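PDB 1FCQ: hyaluronoglucosaminidase from Apis mellifera, which hydrolyses hyaluronan as a family 56 glycosidase of bee venom, in which it is a major allergen. Local coordinates for residues P117-N122 / Q151-R156; E135-R138 / F143-D146; Y265-Y270 / S304-T309. One frame throughout, in Å; residues are numbered along the deposited sequence.

Interaction 1: residues P117-N122 / Q151-R156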
loop_
_atom_site.group_PDB
_atom_site.type_symbol
_atom_site.label_atom_id
_atom_site.label_comp_id
_atom_site.label_asym_id
_atom_site.label_seq_id
_atom_site.Cartn_x
_atom_site.Cartn_y
_atom_site.Cartn_z
ATOM N N PRO A 117 8.231 1.846 -9.681
ATOM C CA PRO A 117 8.414 2.565 -10.932
ATOM C C PRO A 117 9.802 3.168 -11.090
ATOM O O PRO A 117 10.122 3.680 -12.190
ATOM C CB PRO A 117 7.318 3.638 -10.869
ATOM C CG PRO A 117 7.219 3.937 -9.405
ATOM C CD PRO A 117 7.352 2.576 -8.729
ATOM N N ILE A 118 10.599 3.142 -10.048
ATOM C CA ILE A 118 11.985 3.580 -10.027
ATOM C C ILE A 118 12.818 2.303 -10.213
ATOM O O ILE A 118 12.848 1.392 -9.391
ATOM C CB ILE A 118 12.435 4.284 -8.742
ATOM C CG1 ILE A 118 11.584 5.514 -8.431
ATOM C CG2 ILE A 118 13.924 4.649 -8.826
ATOM C CD1 ILE A 118 11.674 6.621 -9.466
ATOM N N PHE A 119 13.529 2.262 -11.342
ATOM C CA PHE A 119 14.305 1.073 -11.706
ATOM C C PHE A 119 15.205 0.604 -10.580
ATOM O O PHE A 119 15.225 -0.570 -10.196
ATOM C CB PHE A 119 15.157 1.409 -12.932
ATOM C CG PHE A 119 15.888 0.276 -13.585
ATOM C CD1 PHE A 119 15.195 -0.607 -14.393
ATOM C CD2 PHE A 119 17.256 0.122 -13.439
ATOM C CE1 PHE A 119 15.840 -1.660 -15.029
ATOM C CE2 PHE A 119 17.912 -0.928 -14.075
ATOM C CZ PHE A 119 17.194 -1.806 -14.868
ATOM N N ARG A 120 15.966 1.535 -10.013
ATOM C CA ARG A 120 16.908 1.218 -8.959
ATOM C C ARG A 120 16.320 0.554 -7.735
ATOM O O ARG A 120 16.968 -0.309 -7.127
ATOM C CB ARG A 120 17.640 2.505 -8.541
ATOM C CG ARG A 120 18.735 2.223 -7.505
ATOM C CD ARG A 120 19.294 3.573 -7.036
ATOM N NE ARG A 120 18.337 4.155 -6.102
ATOM C CZ ARG A 120 18.247 3.991 -4.793
ATOM N NH1 ARG A 120 19.120 3.256 -4.115
ATOM N NH2 ARG A 120 17.263 4.594 -4.129
ATOM N N GLN A 121 15.075 0.870 -7.369
ATOM C CA GLN A 121 14.455 0.303 -6.182
ATOM C C GLN A 121 13.953 -1.117 -6.322
ATOM O O GLN A 121 13.460 -1.701 -5.342
ATOM C CB GLN A 121 13.310 1.219 -5.722
ATOM C CG GLN A 121 13.808 2.570 -5.238
ATOM C CD GLN A 121 12.684 3.564 -4.995
ATOM O OE1 GLN A 121 12.834 4.785 -5.140
ATOM N NE2 GLN A 121 11.550 3.008 -4.617
ATOM N N ASN A 122 14.023 -1.707 -7.508
ATOM C CA ASN A 122 13.644 -3.107 -7.690
ATOM C C ASN A 122 14.816 -4.001 -7.278
ATOM O O ASN A 122 15.459 -4.674 -8.097
ATOM C CB ASN A 122 13.199 -3.316 -9.140
ATOM C CG ASN A 122 11.888 -2.549 -9.351
ATOM O OD1 ASN A 122 10.863 -3.036 -8.876
ATOM N ND2 ASN A 122 11.975 -1.408 -10.018
ATOM N N GLN A 151 21.425 2.320 -19.719
ATOM C CA GLN A 151 20.668 3.581 -19.739
ATOM C C GLN A 151 19.296 3.415 -20.365
ATOM O O GLN A 151 18.258 3.904 -19.876
ATOM C CB GLN A 151 21.559 4.546 -20.503
ATOM C CG GLN A 151 21.050 5.765 -21.214
ATOM C CD GLN A 151 22.190 6.443 -21.970
ATOM O OE1 GLN A 151 22.179 6.573 -23.191
ATOM N NE2 GLN A 151 23.206 6.872 -21.227
ATOM N N GLU A 152 19.237 2.704 -21.489
ATOM C CA GLU A 152 17.998 2.429 -22.198
ATOM C C GLU A 152 17.067 1.549 -21.367
ATOM O O GLU A 152 15.868 1.810 -21.282
ATOM C CB GLU A 152 18.312 1.794 -23.554
ATOM C CG GLU A 152 17.084 1.519 -24.406
ATOM C CD GLU A 152 16.421 2.763 -24.968
ATOM O OE1 GLU A 152 16.895 3.869 -24.664
ATOM O OE2 GLU A 152 15.429 2.634 -25.707
ATOM N N ALA A 153 17.594 0.506 -20.740
ATOM C CA ALA A 153 16.802 -0.382 -19.908
ATOM C C ALA A 153 16.093 0.396 -18.794
ATOM O O ALA A 153 14.888 0.239 -18.593
ATOM C CB ALA A 153 17.701 -1.446 -19.282
ATOM N N LYS A 154 16.860 1.208 -18.079
ATOM C CA LYS A 154 16.304 2.020 -17.005
ATOM C C LYS A 154 15.281 3.001 -17.552
ATOM O O LYS A 154 14.206 3.159 -16.981
ATOM C CB LYS A 154 17.424 2.796 -16.310
ATOM C CG LYS A 154 16.967 3.877 -15.344
ATOM C CD LYS A 154 18.179 4.656 -14.838
ATOM C CE LYS A 154 17.787 5.620 -13.726
ATOM N NZ LYS A 154 16.751 6.588 -14.181
ATOM N N ARG A 155 15.642 3.699 -18.642
ATOM C CA ARG A 155 14.724 4.680 -19.215
ATOM C C ARG A 155 13.398 4.081 -19.649
ATOM O O ARG A 155 12.322 4.599 -19.317
ATOM C CB ARG A 155 15.409 5.382 -20.406
ATOM C CG ARG A 155 14.529 6.470 -20.993
ATOM C CD ARG A 155 14.976 6.868 -22.411
ATOM N NE ARG A 155 13.738 6.987 -23.174
ATOM C CZ ARG A 155 13.267 6.205 -24.122
ATOM N NH1 ARG A 155 13.925 5.164 -24.602
ATOM N NH2 ARG A 155 12.075 6.520 -24.614
ATOM N N ARG A 156 13.444 2.954 -20.376
ATOM C CA ARG A 156 12.232 2.314 -20.853
ATOM C C ARG A 156 11.406 1.771 -19.686
ATOM O O ARG A 156 10.190 1.962 -19.651
ATOM C CB ARG A 156 12.552 1.170 -21.819
ATOM C CG ARG A 156 13.137 1.635 -23.153
ATOM C CD ARG A 156 13.390 0.384 -23.988
ATOM N NE ARG A 156 14.043 0.607 -25.255
ATOM C CZ ARG A 156 14.405 -0.273 -26.176
ATOM N NH1 ARG A 156 14.202 -1.582 -26.070
ATOM N NH2 ARG A 156 15.008 0.174 -27.275
#

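Interaction 2: residues E135-R138 / F143-D146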
loop_
_atom_site.group_PDB
_atom_site.type_symbol
_atom_site.label_atom_id
_atom_site.label_comp_id
_atom_site.label_asym_id
_atom_site.label_seq_id
_atom_site.Cartn_x
_atom_site.Cartn_y
_atom_site.Cartn_z
ATOM N N GLU A 135 17.980 -7.472 -20.442
ATOM C CA GLU A 135 17.980 -8.549 -21.423
ATOM C C GLU A 135 17.257 -8.177 -22.699
ATOM O O GLU A 135 17.710 -8.452 -23.809
ATOM C CB GLU A 135 17.387 -9.807 -20.796
ATOM C CG GLU A 135 17.105 -10.989 -21.692
ATOM C CD GLU A 135 16.234 -12.029 -20.998
ATOM O OE1 GLU A 135 16.002 -11.946 -19.769
ATOM O OE2 GLU A 135 15.767 -12.935 -21.723
ATOM N N VAL A 136 16.089 -7.541 -22.594
ATOM C CA VAL A 136 15.297 -7.127 -23.735
ATOM C C VAL A 136 16.058 -6.109 -24.586
ATOM O O VAL A 136 16.038 -6.250 -25.814
ATOM C CB VAL A 136 13.963 -6.536 -23.218
ATOM C CG1 VAL A 136 13.201 -5.801 -24.311
ATOM C CG2 VAL A 136 13.127 -7.685 -22.656
ATOM N N VAL A 137 16.726 -5.151 -23.949
ATOM C CA VAL A 137 17.490 -4.150 -24.694
ATOM C C VAL A 137 18.649 -4.841 -25.416
ATOM O O VAL A 137 18.895 -4.556 -26.592
ATOM C CB VAL A 137 18.036 -3.005 -23.835
ATOM C CG1 VAL A 137 18.890 -2.031 -24.666
ATOM C CG2 VAL A 137 16.893 -2.197 -23.223
ATOM N N ARG A 138 19.352 -5.696 -24.686
ATOM C CA ARG A 138 20.470 -6.420 -25.301
ATOM C C ARG A 138 20.015 -7.240 -26.491
ATOM O O ARG A 138 20.719 -7.283 -27.515
ATOM C CB ARG A 138 21.119 -7.359 -24.275
ATOM C CG ARG A 138 22.009 -6.642 -23.286
ATOM C CD ARG A 138 22.910 -7.639 -22.550
ATOM N NE ARG A 138 23.431 -7.003 -21.351
ATOM C CZ ARG A 138 24.350 -6.064 -21.218
ATOM N NH1 ARG A 138 24.998 -5.557 -22.263
ATOM N NH2 ARG A 138 24.649 -5.626 -20.001
ATOM N N PHE A 143 24.618 -4.722 -30.512
ATOM C CA PHE A 143 25.865 -4.017 -30.754
ATOM C C PHE A 143 25.906 -2.642 -30.114
ATOM O O PHE A 143 26.861 -1.889 -30.336
ATOM C CB PHE A 143 26.178 -4.005 -32.269
ATOM C CG PHE A 143 26.329 -5.447 -32.716
ATOM C CD1 PHE A 143 25.244 -6.115 -33.261
ATOM C CD2 PHE A 143 27.502 -6.140 -32.491
ATOM C CE1 PHE A 143 25.356 -7.447 -33.626
ATOM C CE2 PHE A 143 27.622 -7.467 -32.863
ATOM C CZ PHE A 143 26.538 -8.117 -33.428
ATOM N N TRP A 144 24.954 -2.362 -29.218
ATOM C CA TRP A 144 25.019 -1.118 -28.454
ATOM C C TRP A 144 26.027 -1.302 -27.322
ATOM O O TRP A 144 26.093 -2.383 -26.715
ATOM C CB TRP A 144 23.679 -0.796 -27.796
ATOM C CG TRP A 144 22.722 -0.057 -28.677
ATOM C CD1 TRP A 144 22.824 0.195 -30.010
ATOM C CD2 TRP A 144 21.463 0.501 -28.261
ATOM N NE1 TRP A 144 21.724 0.880 -30.453
ATOM C CE2 TRP A 144 20.878 1.092 -29.397
ATOM C CE3 TRP A 144 20.783 0.566 -27.040
ATOM C CZ2 TRP A 144 19.646 1.732 -29.356
ATOM C CZ3 TRP A 144 19.562 1.211 -27.002
ATOM C CH2 TRP A 144 19.000 1.783 -28.151
ATOM N N ASP A 145 26.779 -0.250 -27.017
ATOM C CA ASP A 145 27.723 -0.383 -25.905
ATOM C C ASP A 145 26.923 -0.589 -24.616
ATOM O O ASP A 145 25.745 -0.231 -24.523
ATOM C CB ASP A 145 28.666 0.800 -25.802
ATOM C CG ASP A 145 27.948 2.106 -25.545
ATOM O OD1 ASP A 145 27.376 2.273 -24.451
ATOM O OD2 ASP A 145 27.959 2.978 -26.444
ATOM N N ASP A 146 27.583 -1.141 -23.617
ATOM C CA ASP A 146 26.959 -1.485 -22.345
ATOM C C ASP A 146 26.335 -0.304 -21.624
ATOM O O ASP A 146 25.233 -0.464 -21.082
ATOM C CB ASP A 146 27.964 -2.221 -21.459
ATOM C CG ASP A 146 27.297 -2.910 -20.288
ATOM O OD1 ASP A 146 27.601 -2.527 -19.140
ATOM O OD2 ASP A 146 26.468 -3.816 -20.505
#

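Interaction 3: residues Y265-Y270 / S304-T309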
loop_
_atom_site.group_PDB
_atom_site.type_symbol
_atom_site.label_atom_id
_atom_site.label_comp_id
_atom_site.label_asym_id
_atom_site.label_seq_id
_atom_site.Cartn_x
_atom_site.Cartn_y
_atom_site.Cartn_z
ATOM N N TYR A 265 -0.770 2.802 6.465
ATOM C CA TYR A 265 -1.347 1.461 6.517
ATOM C C TYR A 265 -0.721 0.766 7.729
ATOM O O TYR A 265 0.515 0.738 7.861
ATOM C CB TYR A 265 -1.057 0.699 5.207
ATOM C CG TYR A 265 -2.358 0.491 4.456
ATOM C CD1 TYR A 265 -2.953 1.524 3.732
ATOM C CD2 TYR A 265 -3.054 -0.697 4.540
ATOM C CE1 TYR A 265 -4.182 1.352 3.120
ATOM C CE2 TYR A 265 -4.276 -0.906 3.912
ATOM C CZ TYR A 265 -4.837 0.141 3.202
ATOM O OH TYR A 265 -6.058 0.001 2.593
ATOM N N TYR A 266 -1.566 0.238 8.608
ATOM C CA TYR A 266 -1.101 -0.357 9.859
ATOM C C TYR A 266 -1.626 -1.777 10.022
ATOM O O TYR A 266 -2.801 -2.033 9.799
ATOM C CB TYR A 266 -1.670 0.498 10.995
ATOM C CG TYR A 266 -1.034 0.295 12.347
ATOM C CD1 TYR A 266 0.025 1.068 12.764
ATOM C CD2 TYR A 266 -1.521 -0.694 13.207
ATOM C CE1 TYR A 266 0.632 0.880 14.006
ATOM C CE2 TYR A 266 -0.951 -0.871 14.453
ATOM C CZ TYR A 266 0.114 -0.093 14.843
ATOM O OH TYR A 266 0.685 -0.312 16.085
ATOM N N TRP A 267 -0.725 -2.693 10.398
ATOM C CA TRP A 267 -1.168 -4.084 10.549
ATOM C C TRP A 267 -1.038 -4.469 12.019
ATOM O O TRP A 267 -0.122 -3.984 12.675
ATOM C CB TRP A 267 -0.387 -5.041 9.676
ATOM C CG TRP A 267 -0.920 -6.431 9.496
ATOM C CD1 TRP A 267 -2.192 -6.881 9.687
ATOM C CD2 TRP A 267 -0.170 -7.550 8.997
ATOM N NE1 TRP A 267 -2.281 -8.222 9.366
ATOM C CE2 TRP A 267 -1.059 -8.641 8.923
ATOM C CE3 TRP A 267 1.161 -7.732 8.597
ATOM C CZ2 TRP A 267 -0.653 -9.903 8.492
ATOM C CZ3 TRP A 267 1.555 -8.984 8.154
ATOM C CH2 TRP A 267 0.646 -10.057 8.106
ATOM N N TYR A 268 -1.960 -5.309 12.481
ATOM C CA TYR A 268 -1.912 -5.759 13.877
ATOM C C TYR A 268 -1.091 -7.025 14.038
ATOM O O TYR A 268 -1.040 -7.582 15.143
ATOM C CB TYR A 268 -3.333 -5.917 14.447
ATOM C CG TYR A 268 -4.125 -6.976 13.704
ATOM C CD1 TYR A 268 -4.068 -8.284 14.177
ATOM C CD2 TYR A 268 -4.863 -6.731 12.568
ATOM C CE1 TYR A 268 -4.745 -9.293 13.522
ATOM C CE2 TYR A 268 -5.546 -7.727 11.897
ATOM C CZ TYR A 268 -5.473 -9.026 12.388
ATOM O OH TYR A 268 -6.133 -10.051 11.756
ATOM N N LYS A 269 -0.410 -7.484 12.997
ATOM C CA LYS A 269 0.492 -8.621 13.074
ATOM C C LYS A 269 1.910 -8.141 12.735
ATOM O O LYS A 269 2.046 -7.133 12.037
ATOM C CB LYS A 269 0.148 -9.700 12.044
ATOM C CG LYS A 269 -1.244 -10.296 12.167
ATOM C CD LYS A 269 -1.301 -11.184 13.409
ATOM C CE LYS A 269 -2.478 -12.143 13.293
ATOM N NZ LYS A 269 -2.608 -12.947 14.546
ATOM N N TYR A 270 2.938 -8.827 13.205
ATOM C CA TYR A 270 4.319 -8.468 12.870
ATOM C C TYR A 270 4.591 -8.941 11.456
ATOM O O TYR A 270 4.243 -10.068 11.086
ATOM C CB TYR A 270 5.327 -9.094 13.854
ATOM C CG TYR A 270 5.196 -8.441 15.215
ATOM C CD1 TYR A 270 4.480 -9.049 16.246
ATOM C CD2 TYR A 270 5.757 -7.195 15.465
ATOM C CE1 TYR A 270 4.349 -8.441 17.469
ATOM C CE2 TYR A 270 5.627 -6.574 16.692
ATOM C CZ TYR A 270 4.928 -7.211 17.707
ATOM O OH TYR A 270 4.766 -6.596 18.923
ATOM N N SER A 304 -7.127 -11.842 4.933
ATOM C CA SER A 304 -8.252 -12.771 4.922
ATOM C C SER A 304 -7.948 -14.093 5.608
ATOM O O SER A 304 -8.777 -14.671 6.327
ATOM C CB SER A 304 -8.631 -13.012 3.457
ATOM O OG SER A 304 -9.516 -14.104 3.320
ATOM N N ASP A 305 -6.729 -14.595 5.437
ATOM C CA ASP A 305 -6.277 -15.848 6.013
ATOM C C ASP A 305 -6.288 -15.892 7.532
ATOM O O ASP A 305 -6.263 -16.992 8.095
ATOM C CB ASP A 305 -4.839 -16.133 5.550
ATOM C CG ASP A 305 -4.671 -16.152 4.048
ATOM O OD1 ASP A 305 -5.639 -16.504 3.336
ATOM O OD2 ASP A 305 -3.560 -15.818 3.576
ATOM N N ASP A 306 -6.293 -14.754 8.214
ATOM C CA ASP A 306 -6.249 -14.713 9.663
ATOM C C ASP A 306 -7.609 -14.704 10.335
ATOM O O ASP A 306 -7.643 -14.733 11.570
ATOM C CB ASP A 306 -5.404 -13.511 10.127
ATOM C CG ASP A 306 -3.955 -13.642 9.691
ATOM O OD1 ASP A 306 -3.618 -14.743 9.191
ATOM O OD2 ASP A 306 -3.140 -12.709 9.820
ATOM N N ILE A 307 -8.703 -14.638 9.592
ATOM C CA ILE A 307 -10.045 -14.596 10.151
ATOM C C ILE A 307 -11.061 -15.258 9.219
ATOM O O ILE A 307 -12.100 -14.700 8.878
ATOM C CB ILE A 307 -10.525 -13.156 10.413
ATOM C CG1 ILE A 307 -10.090 -12.238 9.261
ATOM C CG2 ILE A 307 -10.031 -12.622 11.746
ATOM C CD1 ILE A 307 -10.696 -10.851 9.413
ATOM N N ASN A 308 -10.703 -16.463 8.768
ATOM C CA ASN A 308 -11.562 -17.163 7.817
ATOM C C ASN A 308 -12.218 -18.396 8.418
ATOM O O ASN A 308 -12.650 -19.297 7.698
ATOM C CB ASN A 308 -10.763 -17.514 6.565
ATOM C CG ASN A 308 -9.509 -18.298 6.834
ATOM O OD1 ASN A 308 -9.153 -18.622 7.967
ATOM N ND2 ASN A 308 -8.783 -18.629 5.766
ATOM N N THR A 309 -12.206 -18.477 9.740
ATOM C CA THR A 309 -12.861 -19.540 10.478
ATOM C C THR A 309 -13.521 -18.865 11.686
ATOM O O THR A 309 -13.049 -17.812 12.117
ATOM C CB THR A 309 -12.008 -20.691 11.029
ATOM O OG1 THR A 309 -11.170 -20.230 12.098
ATOM C CG2 THR A 309 -11.157 -21.356 9.969
HETATM O O HOH W 1 -4.375 -10.230 9.521
HETATM O O HOH W 2 -6.093 -12.363 13.063
#

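Interaction 1: residues P117-N122 / Q151-R156
Phe119 lays its ring flat against the backbone of helix 146-175 at Lys154, the pair that supplies most of the surface buried here. The CA of Lys154 stands over one face of the ring in a CH-pi contact, 3.9 Å from the centroid of Phe119 and 15° off the ring normal, displaced toward the rim on the CG side. With CG of Phe119 trans to its own backbone N (chi1 -172°), the ring is carried out from the loop to reach the helix. The aliphatic root of Lys154 continues the cover: its CB lies 3.9 Å from CD2 of Phe119, and its CG meets the Phe119 CB at the same distance. Beyond CG the lysine chain runs away from the ring, and its ammonium group pairs with Glu158 one turn further along the helix. At the far end of the ring Ala153 makes a looser contact, its CB 4.5 Å from CZ of Phe119, while its carbonyl O approaches CE1 obliquely. No hydrogen bond links the two segments; the loop is nevertheless bonded to the same helix, since Glu158 also accepts from Phe119 N. The Phe119 side chain touches Lys130 and Ser133 of helix 127-140 too, and so contacts both successive helices. The arrangement is an aromatic side chain packing a loop that follows a barrel strand, 107-111, onto a long helix of the (beta/alpha) TIM-barrel fold.

Interaction 2: residues E135-R138 / F143-D146
Arg138 and Asp146 meet in a salt bridge in which both terminal nitrogens of the guanidinium converge on a single carboxylate oxygen. NH2 of Arg138 lies 2.6 Å from OD2 of Asp146, with an N-H...O angle of 151°, and NH1 of Arg138 reaches the same OD2 at 2.9 Å with a more bent approach of 136°. The oxygen is met nearly end-on along its C-O bond and lies in the guanidinium plane; the two flat groups are only 4° from coplanar. The arginine chain is extended from CG to NE, which lets its end reach residues 143-146 although its CB points away from them. Beside this polar pair, CG1 of Val137 touches the six-membered ring of Trp144, 4.0 Å from CE3, in an oblique approach. These contacts bridge the turn of a helix-loop-helix connection, where helix 127-140 gives way to helix 146-175. Asp145 is the N-cap of the second helix, its OD1 accepting from Arg148 N. Trp144 is positioned by stacking with His141 and by a cation-pi contact with Arg148, while Val149 and Glu152 touch its side chain. Glu150 offers Arg138 NH2 a second, long and weak ion pair.

Interaction 3: residues Y265-Y270 / S304-T309
Asp306 packs against Trp267, Tyr268 and Lys269, and two water molecules tie it to the first two. Its CB is 3.9 Å from the Tyr268 hydroxyl oxygen, OH, a van der Waals approach. From there chi1 of -64° sets CG opposite the carbonyl carbon and turns the carboxylate toward the strand residues, where CG comes within 4.2 Å of CE of Lys269. At the tip, OD2 does most of the touching. It lies 3.6 Å from the Lys269 CE, and it sits at the edge of the Trp267 ring, 4.0 Å from CZ2, with carboxylate and indole planes only 5° apart. None of these is a direct hydrogen bond. Instead, water 1 donates to OD2 of Asp306 at 2.8 Å and accepts from NE1 of Trp267 at 2.9 Å, in the plane of the indole; the same water is hydrogen-bonded to Tyr268 OH. Water 2 joins that hydroxyl, at 2.7 Å from OH of Tyr268, to the backbone O of Asp306, to which it donates. The tyrosine oxygen is thus held by two waters, one on the carboxylate and one on the backbone carbonyl of Asp306. Lys269 lays its CB over the centre of the Trp267 indole, then carries its ammonium past the carboxylate to a salt bridge with Asp277; NZ remains 4.8 Å from OD2 of Asp306, close enough that the positive charge may still favour the carboxylate electrostatically. The three strand-side residues lie at the C-terminal end of barrel strand 261-267 and just beyond it, and Asp306 in the loop after the adjacent parallel strand 297-301. Trp267 packs edge-to-face with Trp301 of that neighbour, while the Tyr268 ring meets Phe316 of helix 310-328, the helix that follows the loop.

How the interactions relate
From the N terminus, the chain passes strand 107-111 and enters the loop of interaction 1, which closes on helix 146-175 after 28 intervening residues, most of them helical. Interaction 2 is nested inside that loop, spanning the turn between helices 127-140 and 146-175. The two touch: CG of Glu152 packs 3.6 Å from CZ3 of Trp144, so they share the pairing of these helices. Interaction 3 follows in series on the opposite side of the chain's centre, about 33 Å from interaction 1 between centres. It closes a 33-residue loop holding helix 280-292 and strand 297-301, joining the end of strand 261-267 and short strand 269-270 to the loop after strand 297-301.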